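Local atomic coordinates of NAD-dependent epimerase/dehydratase (Bacteroides thetaiotaomicron, PDB entry 3DHN), a protein that probably binds NAD or NADP through a Rossmann-type domain and may act as an oxidoreductase, though its substrate is not established. Residues G142-Y145 against L146-M150; P208-Q212 against E213-I217. One frame throughout, in Å; residues are numbered along the deposited sequence.

Interaction 1. Residues G142-Y145 against L146-M150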
loop_
_atom_site.group_PDB
_atom_site.type_symbol
_atom_site.label_atom_id
_atom_site.label_comp_id
_atom_site.label_asym_id
_atom_site.label_seq_id
_atom_site.Cartn_x
_atom_site.Cartn_y
_atom_site.Cartn_z
ATOM N N GLY A 142 -6.783 7.832 -6.221
ATOM C CA GLY A 142 -7.685 8.488 -5.292
ATOM C C GLY A 142 -9.132 8.146 -5.580
ATOM O O GLY A 142 -9.945 8.022 -4.662
ATOM N N GLU A 143 -9.445 7.982 -6.863
ATOM C CA GLU A 143 -10.803 7.664 -7.285
ATOM C C GLU A 143 -11.192 6.237 -6.921
ATOM O O GLU A 143 -12.356 5.955 -6.629
ATOM C CB GLU A 143 -10.956 7.874 -8.793
ATOM C CG GLU A 143 -12.183 8.692 -9.157
ATOM C CD GLU A 143 -11.980 10.183 -8.931
ATOM O OE1 GLU A 143 -11.588 10.886 -9.892
ATOM O OE2 GLU A 143 -12.197 10.652 -7.792
ATOM N N PHE A 144 -10.226 5.329 -6.940
ATOM C CA PHE A 144 -10.515 3.947 -6.583
ATOM C C PHE A 144 -10.986 3.866 -5.133
ATOM O O PHE A 144 -11.981 3.217 -4.835
ATOM C CB PHE A 144 -9.278 3.065 -6.751
ATOM C CG PHE A 144 -9.515 1.636 -6.379
ATOM C CD1 PHE A 144 -10.384 0.847 -7.132
ATOM C CD2 PHE A 144 -8.912 1.086 -5.255
ATOM C CE1 PHE A 144 -10.651 -0.467 -6.767
ATOM C CE2 PHE A 144 -9.175 -0.232 -4.879
ATOM C CZ PHE A 144 -10.047 -1.007 -5.636
ATOM N N TYR A 145 -10.260 4.530 -4.238
ATOM C CA TYR A 145 -10.594 4.543 -2.818
ATOM C C TYR A 145 -11.954 5.192 -2.595
ATOM O O TYR A 145 -12.851 4.604 -1.988
ATOM C CB TYR A 145 -9.511 5.305 -2.036
ATOM C CG TYR A 145 -9.929 5.817 -0.665
ATOM C CD1 TYR A 145 -10.281 4.934 0.355
ATOM C CD2 TYR A 145 -9.988 7.189 -0.400
ATOM C CE1 TYR A 145 -10.691 5.399 1.607
ATOM C CE2 TYR A 145 -10.395 7.672 0.854
ATOM C CZ TYR A 145 -10.748 6.766 1.849
ATOM O OH TYR A 145 -11.172 7.216 3.076
ATOM N N LEU A 146 -12.100 6.404 -3.111
ATOM C CA LEU A 146 -13.326 7.180 -2.956
ATOM C C LEU A 146 -14.590 6.566 -3.552
ATOM O O LEU A 146 -15.655 6.602 -2.931
ATOM C CB LEU A 146 -13.119 8.568 -3.567
ATOM C CG LEU A 146 -13.016 9.827 -2.702
ATOM C CD1 LEU A 146 -12.555 9.502 -1.288
ATOM C CD2 LEU A 146 -12.067 10.800 -3.390
ATOM N N ASN A 147 -14.480 6.004 -4.752
ATOM C CA ASN A 147 -15.657 5.450 -5.417
ATOM C C ASN A 147 -15.845 3.940 -5.350
ATOM O O ASN A 147 -16.896 3.434 -5.746
ATOM C CB ASN A 147 -15.685 5.913 -6.878
ATOM C CG ASN A 147 -15.690 7.437 -7.015
ATOM O OD1 ASN A 147 -16.413 8.138 -6.301
ATOM N ND2 ASN A 147 -14.892 7.951 -7.945
ATOM N N PHE A 148 -14.844 3.216 -4.859
ATOM C CA PHE A 148 -14.965 1.770 -4.751
ATOM C C PHE A 148 -14.704 1.234 -3.349
ATOM O O PHE A 148 -15.552 0.546 -2.782
ATOM C CB PHE A 148 -14.039 1.065 -5.747
ATOM C CG PHE A 148 -14.465 1.217 -7.179
ATOM C CD1 PHE A 148 -14.010 2.288 -7.945
ATOM C CD2 PHE A 148 -15.338 0.300 -7.759
ATOM C CE1 PHE A 148 -14.417 2.444 -9.271
ATOM C CE2 PHE A 148 -15.754 0.444 -9.088
ATOM C CZ PHE A 148 -15.291 1.516 -9.844
ATOM N N LEU A 149 -13.543 1.549 -2.784
ATOM C CA LEU A 149 -13.221 1.058 -1.450
ATOM C C LEU A 149 -14.205 1.518 -0.388
ATOM O O LEU A 149 -14.577 0.745 0.491
ATOM C CB LEU A 149 -11.802 1.470 -1.042
ATOM C CG LEU A 149 -10.654 0.622 -1.608
ATOM C CD1 LEU A 149 -9.344 1.048 -0.953
ATOM C CD2 LEU A 149 -10.910 -0.861 -1.337
HETATM N N MSE A 150 -14.639 2.769 -0.477
HETATM C CA MSE A 150 -15.568 3.315 0.504
HETATM C C MSE A 150 -16.914 2.608 0.584
HETATM O O MSE A 150 -17.668 2.829 1.526
HETATM C CB MSE A 150 -15.788 4.811 0.257
HETATM C CG MSE A 150 -14.661 5.693 0.770
HETATM SE SE MSE A 150 -14.345 5.469 2.682
HETATM C CE MSE A 150 -15.627 6.754 3.370
#

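Interaction 2. Residues P208-Q212 against E213-I217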
loop_
_atom_site.group_PDB
_atom_site.type_symbol
_atom_site.label_atom_id
_atom_site.label_comp_id
_atom_site.label_asym_id
_atom_site.label_seq_id
_atom_site.Cartn_x
_atom_site.Cartn_y
_atom_site.Cartn_z
ATOM N N PRO A 208 -3.399 -5.347 14.302
ATOM C CA PRO A 208 -4.488 -4.555 13.720
ATOM C C PRO A 208 -5.108 -3.467 14.600
ATOM O O PRO A 208 -5.556 -3.731 15.717
ATOM C CB PRO A 208 -5.509 -5.617 13.324
ATOM C CG PRO A 208 -4.650 -6.791 12.985
ATOM C CD PRO A 208 -3.635 -6.788 14.100
ATOM N N LYS A 209 -5.128 -2.246 14.068
ATOM C CA LYS A 209 -5.708 -1.094 14.747
ATOM C C LYS A 209 -6.763 -0.450 13.846
ATOM O O LYS A 209 -7.572 0.357 14.304
ATOM C CB LYS A 209 -4.639 -0.046 15.076
ATOM C CG LYS A 209 -3.646 -0.461 16.147
ATOM C CD LYS A 209 -4.356 -0.745 17.455
ATOM C CE LYS A 209 -3.414 -1.353 18.481
ATOM N NZ LYS A 209 -4.149 -1.748 19.720
ATOM N N HIS A 210 -6.745 -0.802 12.563
ATOM C CA HIS A 210 -7.690 -0.233 11.610
ATOM C C HIS A 210 -8.515 -1.277 10.863
ATOM O O HIS A 210 -8.026 -2.368 10.551
ATOM C CB HIS A 210 -6.949 0.652 10.599
ATOM C CG HIS A 210 -6.294 1.847 11.216
ATOM N ND1 HIS A 210 -4.963 1.869 11.575
ATOM C CD2 HIS A 210 -6.797 3.056 11.559
ATOM C CE1 HIS A 210 -4.674 3.041 12.111
ATOM N NE2 HIS A 210 -5.770 3.781 12.114
ATOM N N HIS A 211 -9.765 -0.924 10.574
ATOM C CA HIS A 211 -10.678 -1.820 9.867
ATOM C C HIS A 211 -11.567 -1.096 8.867
ATOM O O HIS A 211 -12.270 -0.148 9.218
ATOM C CB HIS A 211 -11.563 -2.561 10.876
ATOM C CG HIS A 211 -10.787 -3.268 11.940
ATOM N ND1 HIS A 211 -10.102 -4.441 11.705
ATOM C CD2 HIS A 211 -10.535 -2.935 13.229
ATOM C CE1 HIS A 211 -9.459 -4.802 12.802
ATOM N NE2 HIS A 211 -9.705 -3.904 13.742
ATOM N N GLN A 212 -11.543 -1.565 7.624
ATOM C CA GLN A 212 -12.358 -0.987 6.559
ATOM C C GLN A 212 -12.231 0.530 6.548
ATOM O O GLN A 212 -13.231 1.251 6.621
ATOM C CB GLN A 212 -13.834 -1.386 6.742
ATOM C CG GLN A 212 -14.063 -2.890 6.943
ATOM C CD GLN A 212 -15.545 -3.272 6.995
ATOM O OE1 GLN A 212 -16.039 -4.006 6.140
ATOM N NE2 GLN A 212 -16.249 -2.775 7.999
ATOM N N GLU A 213 -10.998 1.018 6.461
ATOM C CA GLU A 213 -10.765 2.458 6.446
ATOM C C GLU A 213 -9.362 2.837 5.977
ATOM O O GLU A 213 -8.490 1.984 5.775
ATOM C CB GLU A 213 -11.004 3.039 7.843
ATOM C CG GLU A 213 -9.978 2.627 8.893
ATOM C CD GLU A 213 -10.472 2.874 10.316
ATOM O OE1 GLU A 213 -11.003 3.970 10.580
ATOM O OE2 GLU A 213 -10.326 1.972 11.168
ATOM N N ARG A 214 -9.152 4.134 5.813
ATOM C CA ARG A 214 -7.860 4.654 5.389
ATOM C C ARG A 214 -7.176 5.328 6.570
ATOM O O ARG A 214 -7.849 5.862 7.463
ATOM C CB ARG A 214 -8.064 5.682 4.263
ATOM C CG ARG A 214 -6.790 6.396 3.770
ATOM C CD ARG A 214 -6.518 7.693 4.538
ATOM N NE ARG A 214 -7.509 8.730 4.259
ATOM C CZ ARG A 214 -7.600 9.418 3.123
ATOM N NH1 ARG A 214 -6.749 9.197 2.129
ATOM N NH2 ARG A 214 -8.567 10.318 2.970
ATOM N N PHE A 215 -5.844 5.263 6.599
ATOM C CA PHE A 215 -5.080 5.977 7.612
ATOM C C PHE A 215 -3.835 6.514 6.917
ATOM O O PHE A 215 -3.552 6.142 5.766
ATOM C CB PHE A 215 -4.769 5.122 8.869
ATOM C CG PHE A 215 -3.695 4.081 8.693
ATOM C CD1 PHE A 215 -3.930 2.917 7.966
ATOM C CD2 PHE A 215 -2.473 4.226 9.346
ATOM C CE1 PHE A 215 -2.960 1.912 7.898
ATOM C CE2 PHE A 215 -1.504 3.232 9.282
ATOM C CZ PHE A 215 -1.751 2.070 8.557
ATOM N N THR A 216 -3.107 7.412 7.581
ATOM C CA THR A 216 -1.948 8.023 6.962
ATOM C C THR A 216 -0.766 8.212 7.908
ATOM O O THR A 216 -0.858 7.944 9.108
ATOM C CB THR A 216 -2.357 9.379 6.314
ATOM O OG1 THR A 216 -1.278 9.894 5.523
ATOM C CG2 THR A 216 -2.739 10.391 7.396
ATOM N N ILE A 217 0.343 8.695 7.360
ATOM C CA ILE A 217 1.565 8.856 8.130
ATOM C C ILE A 217 2.364 10.071 7.660
ATOM O O ILE A 217 2.171 10.558 6.539
ATOM C CB ILE A 217 2.440 7.572 7.968
ATOM C CG1 ILE A 217 3.657 7.619 8.885
ATOM C CG2 ILE A 217 2.901 7.433 6.503
ATOM C CD1 ILE A 217 4.443 6.307 8.919
#

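Interaction 1. Residues G142-Y145 against L146-M150
Phe144 and Tyr145 both carry CG opposite their own backbone N (chi1 179° and 160°), while Leu149 and Met150 swing CG opposite the carbonyl carbon, and these torsions bring the two aromatic rings against the residues one turn on. The example is the last turns of helix 135-149 in a Rossmann-type fold, where regular alpha-helical bonding gives way to a wider pi-type turn. Leu146 N and Asn147 N still bond to the carbonyl oxygens of Gly142 and Glu143, four residues back. Phe144 O then accepts twice, from Phe148 N at 2.9 Å in a bent bond and from Leu149 N at 3.1 Å in a straighter one lying in the carbonyl plane. From there the register shifts to five residues, and Met150 N reaches Tyr145 O at 3.0 Å.

The side chains follow this widening. Phe144 sets CE1 near CB of Phe148 and CE2 3.7 Å from CG of Leu149; its ring and that of Phe148 are nearly parallel but slid apart, with little overlap. Beyond them lies helix 87-101, whose Leu93 touches both phenylalanines. Tyr145 packs instead on strand 156-161, its ring meeting that of Phe159, and is bordered within its own helix by Leu146 CD1, 3.6 Å from CE2, and by the selenomethionine at position 150. Were Tyr145 cut back to an alanine, the selenium and the Leu146 methyl would probably lose their aromatic neighbour and a gap would open against Phe159. In this Met-aromatic contact the first torsion of Met150 places CG over one face of the Tyr145 ring, toward its rim, and the bend at chi2 carries SE to an oblique approach, 4.6 Å from the ring centroid and 3.6 Å from Tyr145 OH.

Interaction 2. Residues P208-Q212 against E213-I217
His210 and Phe215 pair their rings across the turn from the loop after helix 194-206 into strand 213-218, a worked case of a loop folding back on the strand it precedes. Followed outward, the His210 side chain starts with CB, 3.7 Å from Glu213 OE2. CG, set anti to the carbonyl carbon (chi1 -64°), has Glu213 OE2 at 4.0 Å and Phe215 CD1 as neighbours. CD2 keeps the carboxylate beside it, at the ring's edge, its plane almost perpendicular to the imidazole. ND1 lies over the centre of the Phe215 ring, CE1 comes 3.7 Å from Phe215 CG, and NE2 ends beside Phe215 CB, which lies over the imidazole face in a CH-pi contact. The rings form an offset stack, centroids 4.3 Å apart and planes at 11°. Phe215 also stacks on Phe160 of the adjacent strand.

Glu213 closes the turn: OE2 uses its anti lone pair to accept from His211 N at 3.0 Å, in a nearly straight bond (166°). His211 is tied to Asp156 through ND1. The turn thus joins an aromatic stack to a carboxylate-to-backbone bond; Glu213 OE2, 5.0 Å from His210 NE2, may slightly favour a protonated imidazole, although no charge is seen.

Overall arrangement
Interaction 1 closes before interaction 2 opens along the chain, and their centres lie about 15 Å apart, yet they touch: Tyr145 OH packs 3.7 Å from Arg214 CB. Strand 156-161 joins them more broadly. Its Phe159 meets the Tyr145 ring and touches Arg214, and it forms backbone hydrogen bonds with Glu213 and Phe215, so the end of helix 135-149 and strand 213-218 share one neighbour in the central sheet. Asp180 also belongs to both settings, touching Tyr145 and forming a salt bridge with Arg214. Together, residues 142-150 and 208-217 illustrate how a helix and a strand of a Rossmann-type fold are joined through a strand between them in sequence.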